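Local atomic coordinates of uncharacterized protein (Shewanella amazonensis, PDB entry 2QVP), a protein that probably acts as a zinc-dependent hydrolase of the peptidase M14 family, perhaps as a metallocarboxypeptidase. Residues A[10-15]-A[253-258]; A[68-73]-A[265-270]; A[163-168]-A[227-232]; A[174-179]-A[202-207]. One frame throughout, in Å; residues are numbered along the deposited sequence.

In the fold
Contacts 2 and 3 lie in the core, each centred about 8 Å from the centre of the chain; contacts 1 and 4 are about 16 and 17 Å out and only partly buried. Helix 252-270 serves twice, its first turns in contact 1 and its last in contact 2. Strands 67-72 and 165-171, neighbours in the central mixed sheet, supply contacts 2 and 3, covered by helices on opposite faces. The chemistry follows the depth: contact 2 is purely apolar, contact 3 adds a buried carboxylate and hydroxyls, contact 1 rests on a carboxylate and a cation-pi pair, and contact 4 on backbone hydrogen bonds. Contacts 1 and 4 meet where Ala-258 packs on Phe-203.

Contact 1. Residues A[10-15]-A[253-258]; sequences FVWRSE and DQRILA
The small N-terminal hairpin of strands 13-14 and 19-20 is pinned here to the first turns of helix 252-270. Asp-253 has the ideal side chain for the job, short and with two acceptors: Ser-14 OG donates to its OD1 at 2.6 Å, and Glu-15 N donates to its OD2 at 2.8 Å. Both oxygens use their syn lone pairs, so the carboxylate meets the chain fork-wise. OD2 also receives Ile-16 N, while Ser-14 OG takes a bond from Phe-17 N, and the turn after strand 13-14 is thus held by one acid and one hydroxyl. Ile-256 CD1 packs on Ser-14 OG at 3.8 Å.

Just before strand 13-14, the Trp-12 indole receives Arg-255, bent at chi3 (-88°), whose guanidinium lies over one face in a cation-pi contact. Arg-255 CZ lies 4.0 Å from the centroid of the six-membered ring of Trp-12. The two planes are 72° apart, so the guanidinium stands edge-on, with Arg-255 NH2 3.2 Å from Trp-12 CE2. NH1 makes a salt bridge to Glu-170. An alanine in place of Trp-12 would remove this pi face and would probably leave the guanidinium less firmly fixed for Glu-170.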
loop_
_atom_site.group_PDB
_atom_site.type_symbol
_atom_site.label_atom_id
_atom_site.label_comp_id
_atom_site.label_asym_id
_atom_site.label_seq_id
_atom_site.Cartn_x
_atom_site.Cartn_y
_atom_site.Cartn_z
ATOM N N PHE A 10 9.443 10.636 12.683
ATOM C CA PHE A 10 10.404 10.328 11.624
ATOM C C PHE A 10 10.176 11.213 10.396
ATOM O O PHE A 10 9.086 11.193 9.810
ATOM C CB PHE A 10 10.277 8.874 11.192
ATOM C CG PHE A 10 10.587 7.856 12.274
ATOM C CD1 PHE A 10 9.608 7.429 13.140
ATOM C CD2 PHE A 10 11.848 7.297 12.389
ATOM C CE1 PHE A 10 9.872 6.478 14.139
ATOM C CE2 PHE A 10 12.123 6.333 13.385
ATOM C CZ PHE A 10 11.132 5.935 14.255
ATOM N N VAL A 11 11.207 11.956 9.986
ATOM C CA VAL A 11 11.140 12.876 8.852
ATOM C C VAL A 11 12.401 12.790 8.016
ATOM O O VAL A 11 13.499 12.743 8.555
ATOM C CB VAL A 11 11.003 14.353 9.302
ATOM C CG1 VAL A 11 10.711 15.258 8.077
ATOM C CG2 VAL A 11 9.932 14.503 10.388
ATOM N N TRP A 12 12.238 12.720 6.703
ATOM C CA TRP A 12 13.335 12.754 5.777
ATOM C C TRP A 12 13.080 13.813 4.686
ATOM O O TRP A 12 11.961 14.250 4.459
ATOM C CB TRP A 12 13.534 11.394 5.133
ATOM C CG TRP A 12 13.752 10.251 6.073
ATOM C CD1 TRP A 12 14.957 9.742 6.475
ATOM C CD2 TRP A 12 12.748 9.438 6.696
ATOM N NE1 TRP A 12 14.769 8.685 7.308
ATOM C CE2 TRP A 12 13.425 8.473 7.475
ATOM C CE3 TRP A 12 11.343 9.412 6.657
ATOM C CZ2 TRP A 12 12.746 7.492 8.205
ATOM C CZ3 TRP A 12 10.666 8.453 7.404
ATOM C CH2 TRP A 12 11.371 7.507 8.166
ATOM N N ARG A 13 14.162 14.203 4.024
ATOM C CA ARG A 13 14.143 15.148 2.916
ATOM C C ARG A 13 14.139 14.298 1.665
ATOM O O ARG A 13 14.892 13.322 1.596
ATOM C CB ARG A 13 15.397 16.050 3.002
ATOM C CG ARG A 13 15.868 16.794 1.733
ATOM C CD ARG A 13 14.923 17.895 1.246
ATOM N NE ARG A 13 15.392 18.490 -0.018
ATOM C CZ ARG A 13 14.847 19.553 -0.640
ATOM N NH1 ARG A 13 13.804 20.209 -0.125
ATOM N NH2 ARG A 13 15.359 19.983 -1.800
ATOM N N SER A 14 13.286 14.638 0.703
ATOM C CA SER A 14 13.274 13.997 -0.597
ATOM C C SER A 14 13.784 14.998 -1.598
ATOM O O SER A 14 13.318 16.136 -1.592
ATOM C CB SER A 14 11.863 13.623 -1.049
ATOM O OG SER A 14 11.859 13.172 -2.412
ATOM N N GLU A 15 14.719 14.575 -2.447
ATOM C CA GLU A 15 15.217 15.378 -3.567
ATOM C C GLU A 15 14.354 15.139 -4.795
ATOM O O GLU A 15 14.216 16.032 -5.596
ATOM C CB GLU A 15 16.664 15.037 -3.910
ATOM C CG GLU A 15 17.668 15.171 -2.760
ATOM C CD GLU A 15 17.762 16.575 -2.188
ATOM O OE1 GLU A 15 17.400 17.551 -2.892
ATOM O OE2 GLU A 15 18.222 16.687 -1.025
ATOM N N ASP A 253 14.751 8.621 -0.885
ATOM C CA ASP A 253 14.558 8.517 -2.348
ATOM C C ASP A 253 14.760 7.084 -2.877
ATOM O O ASP A 253 13.999 6.650 -3.737
ATOM C CB ASP A 253 15.377 9.585 -3.084
ATOM C CG ASP A 253 14.825 11.027 -2.855
ATOM O OD1 ASP A 253 13.616 11.223 -2.559
ATOM O OD2 ASP A 253 15.607 11.993 -2.985
ATOM N N GLN A 254 15.710 6.320 -2.314
ATOM C CA GLN A 254 15.866 4.909 -2.690
ATOM C C GLN A 254 14.614 4.096 -2.310
ATOM O O GLN A 254 14.089 3.302 -3.116
ATOM C CB GLN A 254 17.147 4.321 -2.092
ATOM C CG GLN A 254 18.401 4.887 -2.777
ATOM C CD GLN A 254 18.506 4.452 -4.241
ATOM O OE1 GLN A 254 18.642 3.261 -4.531
ATOM N NE2 GLN A 254 18.435 5.417 -5.166
ATOM N N ARG A 255 14.110 4.335 -1.106
ATOM C CA ARG A 255 12.850 3.708 -0.688
ATOM C C ARG A 255 11.673 4.124 -1.575
ATOM O O ARG A 255 10.811 3.296 -1.870
ATOM C CB ARG A 255 12.531 4.048 0.756
ATOM C CG ARG A 255 13.454 3.407 1.802
ATOM C CD ARG A 255 12.987 3.929 3.133
ATOM N NE ARG A 255 13.598 5.153 3.520
ATOM C CZ ARG A 255 13.090 6.039 4.369
ATOM N NH1 ARG A 255 11.866 5.941 4.912
ATOM N NH2 ARG A 255 13.826 7.096 4.609
ATOM N N ILE A 256 11.638 5.401 -1.983
ATOM C CA ILE A 256 10.602 5.893 -2.906
ATOM C C ILE A 256 10.679 5.123 -4.242
ATOM O O ILE A 256 9.652 4.634 -4.748
ATOM C CB ILE A 256 10.663 7.433 -3.113
ATOM C CG1 ILE A 256 10.196 8.161 -1.845
ATOM C CG2 ILE A 256 9.800 7.867 -4.311
ATOM C CD1 ILE A 256 10.414 9.672 -1.863
ATOM N N LEU A 257 11.892 4.962 -4.775
ATOM C CA LEU A 257 12.053 4.258 -6.052
ATOM C C LEU A 257 11.696 2.789 -5.959
ATOM O O LEU A 257 11.086 2.264 -6.886
ATOM C CB LEU A 257 13.459 4.450 -6.616
ATOM C CG LEU A 257 13.803 5.888 -6.998
ATOM C CD1 LEU A 257 15.322 6.087 -7.224
ATOM C CD2 LEU A 257 12.981 6.304 -8.215
ATOM N N ALA A 258 12.068 2.147 -4.849
ATOM C CA ALA A 258 11.792 0.743 -4.604
ATOM C C ALA A 258 10.316 0.479 -4.488
ATOM O O ALA A 258 9.810 -0.513 -5.018
ATOM C CB ALA A 258 12.511 0.277 -3.325
#

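Contact 2. Residues A[68-73]-A[265-270]; sequences LLISAG and TFVNML
Aromatic-to-aliphatic contacts come first. Phe-266, its CG anti to the backbone N, sends the far end of its ring from the helix toward the strand, where it meets Leu-68 tip to tip, Phe-266 CE2 lying 3.7 Å from Leu-68 CG. Ile-70 passes the same ring in the opposite direction, its CG1 4.1 Å from Phe-266 CE2.

The aliphatic contacts spread along the helix. The two methyls of Leu-68 divide the work: CD1 touches Leu-270 CD1 at 3.8 Å, and CD2 lies 3.9 Å from Val-267 CA. Leu-68 adopts torsions well away from the staggered positions (chi1 -97°), and in this pose its fork reaches residues about one turn apart on the helix. An alanine in place of Leu-68 would lose CG and both methyls, and would probably loosen the packing of Phe-266, Val-267 and Leu-270 on the strand. Ile-70 CD1 adds a looser touch on Val-267 CG2 at 4.3 Å.

No hydrogen bond crosses the interface, which suits its all-hydrocarbon side chains. Leu-69 points to the other face of the sheet. Strand 68-72 and helix 265-270 run nearly antiparallel, at 171°, their axes approaching to 10.1 Å: the layered packing of a helix on the central sheet of an alpha/beta fold.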
loop_
_atom_site.group_PDB
_atom_site.type_symbol
_atom_site.label_atom_id
_atom_site.label_comp_id
_atom_site.label_asym_id
_atom_site.label_seq_id
_atom_site.Cartn_x
_atom_site.Cartn_y
_atom_site.Cartn_z
ATOM N N LEU A 68 -7.096 -4.406 -9.639
ATOM C CA LEU A 68 -5.960 -4.316 -8.751
ATOM C C LEU A 68 -6.092 -3.083 -7.833
ATOM O O LEU A 68 -6.519 -2.048 -8.278
ATOM C CB LEU A 68 -4.671 -4.239 -9.561
ATOM C CG LEU A 68 -3.841 -5.489 -9.834
ATOM C CD1 LEU A 68 -4.652 -6.774 -9.960
ATOM C CD2 LEU A 68 -2.918 -5.197 -11.031
ATOM N N LEU A 69 -5.758 -3.250 -6.551
ATOM C CA LEU A 69 -5.758 -2.144 -5.582
ATOM C C LEU A 69 -4.356 -1.989 -5.004
ATOM O O LEU A 69 -3.712 -2.991 -4.629
ATOM C CB LEU A 69 -6.766 -2.375 -4.463
ATOM C CG LEU A 69 -6.872 -1.310 -3.343
ATOM C CD1 LEU A 69 -7.234 0.053 -3.887
ATOM C CD2 LEU A 69 -7.867 -1.744 -2.284
ATOM N N ILE A 70 -3.893 -0.740 -4.932
ATOM C CA ILE A 70 -2.655 -0.414 -4.314
ATOM C C ILE A 70 -2.947 0.510 -3.145
ATOM O O ILE A 70 -3.587 1.535 -3.346
ATOM C CB ILE A 70 -1.673 0.287 -5.266
ATOM C CG1 ILE A 70 -1.410 -0.568 -6.535
ATOM C CG2 ILE A 70 -0.401 0.591 -4.497
ATOM C CD1 ILE A 70 -0.391 0.012 -7.486
ATOM N N SER A 71 -2.480 0.172 -1.934
ATOM C CA SER A 71 -2.689 1.068 -0.779
ATOM C C SER A 71 -1.363 1.492 -0.125
ATOM O O SER A 71 -0.354 0.786 -0.206
ATOM C CB SER A 71 -3.648 0.469 0.255
ATOM O OG SER A 71 -3.212 -0.806 0.688
ATOM N N ALA A 72 -1.367 2.664 0.493
ATOM C CA ALA A 72 -0.175 3.164 1.163
ATOM C C ALA A 72 -0.542 4.063 2.329
ATOM O O ALA A 72 -1.686 4.491 2.456
ATOM C CB ALA A 72 0.737 3.912 0.173
ATOM N N GLY A 73 0.433 4.258 3.212
ATOM C CA GLY A 73 0.328 5.196 4.326
ATOM C C GLY A 73 -0.579 4.871 5.488
ATOM O O GLY A 73 -1.194 5.770 6.028
ATOM N N THR A 265 5.967 -3.847 -10.832
ATOM C CA THR A 265 6.056 -5.313 -10.922
ATOM C C THR A 265 4.727 -5.967 -10.600
ATOM O O THR A 265 4.332 -6.901 -11.283
ATOM C CB THR A 265 7.132 -5.868 -9.975
ATOM O OG1 THR A 265 8.368 -5.194 -10.231
ATOM C CG2 THR A 265 7.336 -7.354 -10.174
ATOM N N PHE A 266 4.058 -5.457 -9.563
ATOM C CA PHE A 266 2.748 -5.932 -9.141
ATOM C C PHE A 266 1.730 -5.829 -10.289
ATOM O O PHE A 266 1.081 -6.834 -10.622
ATOM C CB PHE A 266 2.315 -5.156 -7.881
ATOM C CG PHE A 266 0.911 -5.421 -7.437
ATOM C CD1 PHE A 266 0.585 -6.584 -6.748
ATOM C CD2 PHE A 266 -0.080 -4.473 -7.667
ATOM C CE1 PHE A 266 -0.735 -6.785 -6.312
ATOM C CE2 PHE A 266 -1.379 -4.655 -7.244
ATOM C CZ PHE A 266 -1.716 -5.802 -6.573
ATOM N N VAL A 267 1.642 -4.651 -10.910
ATOM C CA VAL A 267 0.736 -4.406 -12.045
ATOM C C VAL A 267 1.180 -5.181 -13.288
ATOM O O VAL A 267 0.333 -5.710 -14.019
ATOM C CB VAL A 267 0.598 -2.869 -12.349
ATOM C CG1 VAL A 267 -0.142 -2.602 -13.660
ATOM C CG2 VAL A 267 -0.107 -2.170 -11.211
ATOM N N ASN A 268 2.502 -5.235 -13.523
ATOM C CA ASN A 268 3.107 -5.985 -14.656
ATOM C C ASN A 268 2.738 -7.463 -14.669
ATOM O O ASN A 268 2.387 -8.009 -15.710
ATOM C CB ASN A 268 4.655 -5.959 -14.662
ATOM C CG ASN A 268 5.259 -4.728 -15.309
ATOM O OD1 ASN A 268 4.576 -3.768 -15.717
ATOM N ND2 ASN A 268 6.599 -4.753 -15.392
HETATM N N MSE A 269 2.885 -8.116 -13.523
HETATM C CA MSE A 269 2.552 -9.535 -13.375
HETATM C C MSE A 269 1.048 -9.812 -13.520
HETATM O O MSE A 269 0.625 -10.681 -14.300
HETATM C CB MSE A 269 3.014 -10.048 -12.001
HETATM C CG MSE A 269 4.521 -10.111 -11.766
HETATM SE SE MSE A 269 5.426 -11.614 -12.639
HETATM C CE MSE A 269 5.589 -10.992 -14.492
ATOM N N LEU A 270 0.259 -9.083 -12.742
ATOM C CA LEU A 270 -1.179 -9.275 -12.701
ATOM C C LEU A 270 -1.975 -8.677 -13.864
ATOM O O LEU A 270 -3.120 -9.103 -14.093
ATOM C CB LEU A 270 -1.717 -8.781 -11.347
ATOM C CG LEU A 270 -1.060 -9.407 -10.108
ATOM C CD1 LEU A 270 -1.799 -8.955 -8.874
ATOM C CD2 LEU A 270 -1.005 -10.948 -10.193
#

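Contact 3. Residues A[163-168]-A[227-232]; sequences DGILTC and TSFESF
Two first torsions set up this contact: Phe-229 holds CG anti to the backbone N (chi1 -180°), while Glu-230 places CG between the backbone N and the carbonyl carbon (chi1 64°), the crowded position. In mid-helix the latter would run into the preceding turn; Glu-230 is only the second residue of helix 229-235, and no such turn precedes it. The helix start lies against strand 165-171 of the central mixed sheet, on the face opposite helix 252-270.

Packing is loose but wholly buried. Ile-165, a beta-branched residue at home in a strand, lays its CD1 4.4 Å from Phe-229 CE2 and its CG1 4.5 Å from Glu-230 CB. Thr-167 presents OG1 at the edge of the Phe-229 ring, 4.3 Å from CD2. The same OG1 is 4.0 Å from Glu-230 OE1, too far for a hydrogen bond, and pairs with Ser-71 OG of the adjacent strand instead. Phe-229 also meets Phe-130 edge-to-face, continuing the apolar layer.

The Glu-230 side chain is about 6 Å from that of Glu-245, the predicted proton donor/acceptor. If either acid is ionised, its charge would probably raise the pKa of the other.

Ser-228 suits the N-cap because its short hydroxyl can fold back on the helix end. Asp-226 OD1 bonds to both Ser-228 OG and Ser-231 OG and, if ionised, would probably interact favourably with the amino end of the helix. The cap itself is Ser-231 N donating to Ser-228 OG at 3.2 Å, with an angle of 158° at the hydrogen.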
loop_
_atom_site.group_PDB
_atom_site.type_symbol
_atom_site.label_atom_id
_atom_site.label_comp_id
_atom_site.label_asym_id
_atom_site.label_seq_id
_atom_site.Cartn_x
_atom_site.Cartn_y
_atom_site.Cartn_z
ATOM N N ASP A 163 -8.582 -9.050 -7.918
ATOM C CA ASP A 163 -7.458 -9.714 -8.582
ATOM C C ASP A 163 -6.098 -9.453 -7.962
ATOM O O ASP A 163 -5.104 -9.951 -8.478
ATOM C CB ASP A 163 -7.473 -9.333 -10.064
ATOM C CG ASP A 163 -8.750 -9.768 -10.715
ATOM O OD1 ASP A 163 -8.897 -10.976 -10.907
ATOM O OD2 ASP A 163 -9.628 -8.910 -10.964
ATOM N N GLY A 164 -6.062 -8.727 -6.848
ATOM C CA GLY A 164 -4.820 -8.424 -6.150
ATOM C C GLY A 164 -4.831 -7.186 -5.265
ATOM O O GLY A 164 -5.430 -6.204 -5.609
ATOM N N ILE A 165 -4.133 -7.270 -4.130
ATOM C CA ILE A 165 -3.881 -6.176 -3.225
ATOM C C ILE A 165 -2.358 -6.054 -2.998
ATOM O O ILE A 165 -1.654 -7.050 -2.801
ATOM C CB ILE A 165 -4.638 -6.285 -1.855
ATOM C CG1 ILE A 165 -4.194 -5.174 -0.893
ATOM C CG2 ILE A 165 -4.529 -7.691 -1.153
ATOM C CD1 ILE A 165 -4.439 -3.780 -1.444
ATOM N N LEU A 166 -1.848 -4.830 -3.114
ATOM C CA LEU A 166 -0.486 -4.521 -2.750
ATOM C C LEU A 166 -0.569 -3.361 -1.761
ATOM O O LEU A 166 -1.151 -2.335 -2.126
ATOM C CB LEU A 166 0.333 -4.103 -3.948
ATOM C CG LEU A 166 1.730 -3.464 -3.696
ATOM C CD1 LEU A 166 2.694 -4.438 -3.045
ATOM C CD2 LEU A 166 2.339 -2.939 -4.966
ATOM N N THR A 167 -0.090 -3.554 -0.520
ATOM C CA THR A 167 -0.012 -2.457 0.442
ATOM C C THR A 167 1.473 -2.162 0.647
ATOM O O THR A 167 2.273 -3.057 0.843
ATOM C CB THR A 167 -0.707 -2.743 1.764
ATOM O OG1 THR A 167 -1.993 -3.301 1.504
ATOM C CG2 THR A 167 -0.882 -1.465 2.524
ATOM N N CYS A 168 1.832 -0.879 0.609
ATOM C CA CYS A 168 3.213 -0.480 0.661
ATOM C C CYS A 168 3.636 0.071 2.005
ATOM O O CYS A 168 3.415 1.248 2.316
ATOM C CB CYS A 168 3.461 0.492 -0.499
ATOM S SG CYS A 168 3.223 -0.424 -2.103
ATOM N N THR A 227 -5.412 -9.199 11.561
ATOM C CA THR A 227 -6.542 -8.299 11.260
ATOM C C THR A 227 -6.088 -7.086 10.432
ATOM O O THR A 227 -6.748 -6.043 10.419
ATOM C CB THR A 227 -7.249 -7.911 12.543
ATOM O OG1 THR A 227 -6.401 -7.064 13.327
ATOM C CG2 THR A 227 -7.642 -9.199 13.329
ATOM N N SER A 228 -4.980 -7.243 9.689
ATOM C CA SER A 228 -4.483 -6.200 8.782
ATOM C C SER A 228 -5.419 -6.024 7.613
ATOM O O SER A 228 -6.234 -6.918 7.286
ATOM C CB SER A 228 -3.056 -6.488 8.277
ATOM O OG SER A 228 -3.023 -7.625 7.438
ATOM N N PHE A 229 -5.313 -4.845 6.982
ATOM C CA PHE A 229 -6.123 -4.522 5.808
ATOM C C PHE A 229 -5.951 -5.588 4.677
ATOM O O PHE A 229 -6.932 -6.083 4.098
ATOM C CB PHE A 229 -5.832 -3.073 5.352
ATOM C CG PHE A 229 -6.615 -2.622 4.157
ATOM C CD1 PHE A 229 -8.000 -2.419 4.242
ATOM C CD2 PHE A 229 -5.972 -2.354 2.949
ATOM C CE1 PHE A 229 -8.716 -1.970 3.149
ATOM C CE2 PHE A 229 -6.675 -1.884 1.857
ATOM C CZ PHE A 229 -8.056 -1.703 1.942
ATOM N N GLU A 230 -4.711 -5.954 4.401
ATOM C CA GLU A 230 -4.379 -6.968 3.358
ATOM C C GLU A 230 -4.863 -8.387 3.714
ATOM O O GLU A 230 -5.282 -9.115 2.833
ATOM C CB GLU A 230 -2.863 -6.948 2.967
ATOM C CG GLU A 230 -1.810 -7.314 4.025
ATOM C CD GLU A 230 -1.468 -6.193 5.039
ATOM O OE1 GLU A 230 -2.121 -5.116 5.048
ATOM O OE2 GLU A 230 -0.549 -6.413 5.860
ATOM N N SER A 231 -4.769 -8.777 4.982
ATOM C CA SER A 231 -5.351 -10.041 5.455
ATOM C C SER A 231 -6.865 -10.026 5.215
ATOM O O SER A 231 -7.420 -10.994 4.718
ATOM C CB SER A 231 -5.095 -10.279 6.952
ATOM O OG SER A 231 -3.753 -10.617 7.202
ATOM N N PHE A 232 -7.513 -8.915 5.573
ATOM C CA PHE A 232 -8.952 -8.738 5.347
ATOM C C PHE A 232 -9.338 -8.909 3.861
ATOM O O PHE A 232 -10.257 -9.641 3.539
ATOM C CB PHE A 232 -9.410 -7.360 5.900
ATOM C CG PHE A 232 -10.772 -6.900 5.377
ATOM C CD1 PHE A 232 -11.932 -7.431 5.884
ATOM C CD2 PHE A 232 -10.862 -5.927 4.394
ATOM C CE1 PHE A 232 -13.193 -7.028 5.386
ATOM C CE2 PHE A 232 -12.105 -5.505 3.907
ATOM C CZ PHE A 232 -13.272 -6.067 4.406
#

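Contact 4. Residues A[174-179]-A[202-207]; sequences MTDTYV and YFPIAA
The Phe-203 ring has Tyr-202 CB of its own segment over the centre of one face, 3.6 Å above the plane, while Thr-177 CB comes obliquely to Phe-203 CD2 at 4.1 Å. Ala-206 CB likewise approaches the Tyr-178 ring obliquely, and its nearest atom in that side chain is Tyr-178 CB at 4.0 Å. The Asp-176 side chain crosses that of Pro-204 at about a right angle, with Asp-176 OD1 3.4 Å from Pro-204 CG.

Backbone atoms carry the polar part. Thr-177 N donates to Pro-204 O at 2.8 Å, nearly along the C=O axis, and Ala-206 N donates to Thr-177 O at 2.7 Å, in the carbonyl plane. One residue thus bonds to the neighbours on both sides of Ile-205, which is the pattern of a parallel bridge, here a single one. Proline fits its place because only its carbonyl is needed; alanine fits because its small methyl allows close approach by Tyr-178 and by the selenomethionine Met-174. Thr-177 sets CG2 in the crowded position between N and carbonyl carbon, where it meets Ile-205 CD1 at 3.8 Å; its OG1 is hydrogen-bonded to Glu-245 O. Tyr-178 OH bonds to Asp-171, and its side chain lies about 4 Å from that of Glu-245, the predicted proton donor/acceptor.

The bridge thus ties the run into strand 178-182 to the loop following helix 190-200. Thr-177 rests on Leu-199 of that helix, and Phe-203 touches both Pro-247, at the end of strand 241-247, and Ala-258 of helix 252-270.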
loop_
_atom_site.group_PDB
_atom_site.type_symbol
_atom_site.label_atom_id
_atom_site.label_comp_id
_atom_site.label_asym_id
_atom_site.label_seq_id
_atom_site.Cartn_x
_atom_site.Cartn_y
_atom_site.Cartn_z
HETATM N N MSE A 174 14.507 -1.276 10.082
HETATM C CA MSE A 174 15.228 -2.232 9.226
HETATM C C MSE A 174 16.131 -1.563 8.185
HETATM O O MSE A 174 15.848 -0.470 7.748
HETATM C CB MSE A 174 14.260 -3.152 8.484
HETATM C CG MSE A 174 13.483 -4.061 9.388
HETATM SE SE MSE A 174 14.448 -5.510 10.139
HETATM C CE MSE A 174 14.371 -6.790 8.621
ATOM N N THR A 175 17.223 -2.255 7.846
ATOM C CA THR A 175 18.173 -1.953 6.760
ATOM C C THR A 175 17.910 -2.872 5.540
ATOM O O THR A 175 18.121 -2.469 4.399
ATOM C CB THR A 175 19.635 -2.187 7.229
ATOM O OG1 THR A 175 20.014 -1.146 8.131
ATOM C CG2 THR A 175 20.621 -2.213 6.066
ATOM N N ASP A 176 17.427 -4.097 5.800
ATOM C CA ASP A 176 17.105 -5.084 4.769
ATOM C C ASP A 176 15.627 -5.104 4.479
ATOM O O ASP A 176 14.821 -4.707 5.327
ATOM C CB ASP A 176 17.528 -6.479 5.219
ATOM C CG ASP A 176 19.006 -6.572 5.524
ATOM O OD1 ASP A 176 19.819 -5.830 4.920
ATOM O OD2 ASP A 176 19.345 -7.407 6.374
ATOM N N THR A 177 15.291 -5.606 3.291
ATOM C CA THR A 177 13.916 -5.608 2.786
ATOM C C THR A 177 13.360 -7.027 2.730
ATOM O O THR A 177 14.100 -8.012 2.725
ATOM C CB THR A 177 13.825 -4.857 1.407
ATOM O OG1 THR A 177 12.457 -4.506 1.109
ATOM C CG2 THR A 177 14.406 -5.676 0.292
ATOM N N TYR A 178 12.037 -7.108 2.723
ATOM C CA TYR A 178 11.315 -8.364 2.697
ATOM C C TYR A 178 9.871 -8.046 2.308
ATOM O O TYR A 178 9.502 -6.890 2.127
ATOM C CB TYR A 178 11.375 -9.080 4.059
ATOM C CG TYR A 178 10.730 -8.323 5.204
ATOM C CD1 TYR A 178 11.397 -7.280 5.825
ATOM C CD2 TYR A 178 9.452 -8.666 5.676
ATOM C CE1 TYR A 178 10.818 -6.568 6.849
ATOM C CE2 TYR A 178 8.865 -7.973 6.723
ATOM C CZ TYR A 178 9.569 -6.920 7.314
ATOM O OH TYR A 178 9.030 -6.180 8.349
ATOM N N VAL A 179 9.089 -9.091 2.128
ATOM C CA VAL A 179 7.686 -8.972 1.771
ATOM C C VAL A 179 6.855 -10.005 2.529
ATOM O O VAL A 179 7.359 -11.079 2.934
ATOM C CB VAL A 179 7.464 -9.165 0.254
ATOM C CG1 VAL A 179 8.020 -7.991 -0.529
ATOM C CG2 VAL A 179 8.074 -10.525 -0.207
ATOM N N TYR A 202 17.116 -2.707 -5.004
ATOM C CA TYR A 202 17.490 -1.536 -4.215
ATOM C C TYR A 202 18.189 -1.878 -2.892
ATOM O O TYR A 202 19.124 -1.169 -2.506
ATOM C CB TYR A 202 16.246 -0.647 -3.973
ATOM C CG TYR A 202 15.685 -0.114 -5.264
ATOM C CD1 TYR A 202 14.763 -0.853 -6.007
ATOM C CD2 TYR A 202 16.116 1.116 -5.779
ATOM C CE1 TYR A 202 14.285 -0.392 -7.223
ATOM C CE2 TYR A 202 15.616 1.600 -6.992
ATOM C CZ TYR A 202 14.707 0.832 -7.711
ATOM O OH TYR A 202 14.200 1.294 -8.902
ATOM N N PHE A 203 17.778 -2.953 -2.204
ATOM C CA PHE A 203 18.347 -3.261 -0.876
ATOM C C PHE A 203 18.650 -4.717 -0.642
ATOM O O PHE A 203 18.081 -5.567 -1.307
ATOM C CB PHE A 203 17.340 -2.877 0.210
ATOM C CG PHE A 203 16.669 -1.587 -0.022
ATOM C CD1 PHE A 203 17.360 -0.407 0.162
ATOM C CD2 PHE A 203 15.325 -1.543 -0.420
ATOM C CE1 PHE A 203 16.735 0.822 -0.065
ATOM C CE2 PHE A 203 14.693 -0.325 -0.648
ATOM C CZ PHE A 203 15.396 0.854 -0.461
ATOM N N PRO A 204 19.485 -5.021 0.368
ATOM C CA PRO A 204 19.682 -6.444 0.651
ATOM C C PRO A 204 18.392 -7.095 1.187
ATOM O O PRO A 204 17.585 -6.426 1.860
ATOM C CB PRO A 204 20.781 -6.460 1.719
ATOM C CG PRO A 204 21.234 -5.044 1.900
ATOM C CD PRO A 204 20.235 -4.150 1.296
ATOM N N ILE A 205 18.191 -8.366 0.847
ATOM C CA ILE A 205 17.011 -9.119 1.268
ATOM C C ILE A 205 17.256 -9.560 2.711
ATOM O O ILE A 205 18.391 -9.914 3.056
ATOM C CB ILE A 205 16.733 -10.351 0.342
ATOM C CG1 ILE A 205 16.545 -9.936 -1.136
ATOM C CG2 ILE A 205 15.550 -11.121 0.825
ATOM C CD1 ILE A 205 15.457 -8.911 -1.387
ATOM N N ALA A 206 16.212 -9.508 3.545
ATOM C CA ALA A 206 16.305 -9.891 4.964
ATOM C C ALA A 206 16.667 -11.386 5.128
ATOM O O ALA A 206 16.096 -12.250 4.447
ATOM C CB ALA A 206 14.985 -9.549 5.719
ATOM N N ALA A 207 17.638 -11.675 6.003
ATOM C CA ALA A 207 18.093 -13.046 6.250
ATOM C C ALA A 207 16.993 -13.840 6.962
ATOM O O ALA A 207 16.119 -13.259 7.624
ATOM C CB ALA A 207 19.426 -13.060 7.068
#